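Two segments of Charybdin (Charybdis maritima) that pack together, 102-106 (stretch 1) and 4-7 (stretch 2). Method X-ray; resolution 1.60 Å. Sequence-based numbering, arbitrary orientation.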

# COMPACT_ATOMS: atom_id res chain seq x y z
N GLY A 102 0.07 -5.97 21.62
CA GLY A 102 -0.41 -7.33 21.40
C GLY A 102 -0.72 -7.59 19.94
O GLY A 102 -0.56 -6.71 19.10
N HIS A 103 -1.19 -8.79 19.62
CA HIS A 103 -1.39 -9.21 18.23
C HIS A 103 -2.63 -8.56 17.60
O HIS A 103 -3.74 -8.64 18.14
CB HIS A 103 -1.52 -10.73 18.13
CG HIS A 103 -0.28 -11.48 18.53
ND1 HIS A 103 0.37 -12.35 17.68
CD2 HIS A 103 0.42 -11.48 19.69
CE1 HIS A 103 1.42 -12.85 18.30
NE2 HIS A 103 1.47 -12.35 19.51
N LEU A 104 -2.44 -7.93 16.45
CA LEU A 104 -3.57 -7.39 15.67
C LEU A 104 -4.33 -8.50 14.94
O LEU A 104 -5.47 -8.29 14.51
CB LEU A 104 -3.07 -6.33 14.68
CG LEU A 104 -2.67 -4.98 15.27
CD1 LEU A 104 -1.83 -4.18 14.28
CD2 LEU A 104 -3.90 -4.17 15.72
N ILE A 105 -3.69 -9.65 14.75
CA ILE A 105 -4.30 -10.82 14.16
C ILE A 105 -4.29 -11.97 15.19
O ILE A 105 -3.23 -12.48 15.56
CB ILE A 105 -3.55 -11.23 12.87
CG1 ILE A 105 -3.55 -10.05 11.89
CG2 ILE A 105 -4.19 -12.47 12.26
CD1 ILE A 105 -2.66 -10.25 10.68
N GLU A 106 -5.46 -12.36 15.67
CA GLU A 106 -5.52 -13.35 16.73
C GLU A 106 -4.89 -14.66 16.28
O GLU A 106 -5.19 -15.16 15.20
CB GLU A 106 -6.96 -13.60 17.17
CG GLU A 106 -7.09 -14.60 18.34
CD GLU A 106 -8.54 -14.97 18.64
OE1 GLU A 106 -9.45 -14.23 18.20
OE2 GLU A 106 -8.75 -16.00 19.31
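Stretch 2 4-7: KAMT

Stretch 2 runs as an extended segment past the loop of stretch 1 in the same general direction, its closest alignment at A5, whose CA lies 4.3 Å from CA of L104. A5 and M6 both have extended backbone angles, whereas L104, at phi/psi -76/-20, breaks the otherwise extended run of H103, I105 and E106. The carbonyl of L104 is the anchor: its O accepts a hydrogen bond from N of M6 at 3.0 Å, and also lies 3.4 Å from CA of A5, so a small residue comes up close beside the acceptor. A water reinforces this point, donating to O of L104 at 2.9 Å and to O of M6 at 2.8 Å.

M6 leaves its backbone sideways; chi1 p and chi2 t bring SD against stretch 1, 4.2 Å from CB of L104 and 4.4 Å from CG1 of I105, and chi3 m turns CE. I105 points away at CB, yet its chi1, m, still leaves CG1 within reach of the sulfur. L104, m, t, sets CD2 3.8 Å from O of K4, a carbonyl that this contact buries without a polar partner. K4 points away, and H103 leads its ring away. The rule is economical: one backbone bond, M6 to L104, accompanies the pairing of A5 with L104, and one flexible thioether fills in beside two branched aliphatics.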

# COMPACT_ATOMS: atom_id res chain seq x y z
N LYS A 4 -6.88 -5.35 20.99
CA LYS A 4 -8.04 -5.19 20.05
C LYS A 4 -7.64 -5.55 18.61
O LYS A 4 -6.93 -4.79 17.95
CB LYS A 4 -8.61 -3.77 20.15
CG LYS A 4 -9.45 -3.29 18.96
CD LYS A 4 -10.63 -4.21 18.65
CE LYS A 4 -11.96 -3.61 19.07
NZ LYS A 4 -13.08 -4.54 18.76
N ALA A 5 -8.10 -6.70 18.12
CA ALA A 5 -7.74 -7.20 16.79
C ALA A 5 -8.33 -6.35 15.68
O ALA A 5 -9.45 -5.86 15.79
CB ALA A 5 -8.18 -8.66 16.61
N MET A 6 -7.57 -6.19 14.59
CA MET A 6 -8.06 -5.44 13.45
C MET A 6 -9.22 -6.19 12.83
O MET A 6 -9.20 -7.41 12.71
CB MET A 6 -6.95 -5.13 12.42
CG MET A 6 -6.34 -6.32 11.68
SD MET A 6 -4.77 -5.90 10.85
CE MET A 6 -5.25 -4.38 10.03
N THR A 7 -10.28 -5.47 12.48
CA THR A 7 -11.42 -6.13 11.88
C THR A 7 -11.13 -6.27 10.38
O THR A 7 -10.13 -5.74 9.88
CB THR A 7 -12.78 -5.42 12.25
OG1 THR A 7 -12.58 -4.01 12.42
CG2 THR A 7 -13.30 -5.95 13.57
O HOH W 1 -7.30 -9.42 12.61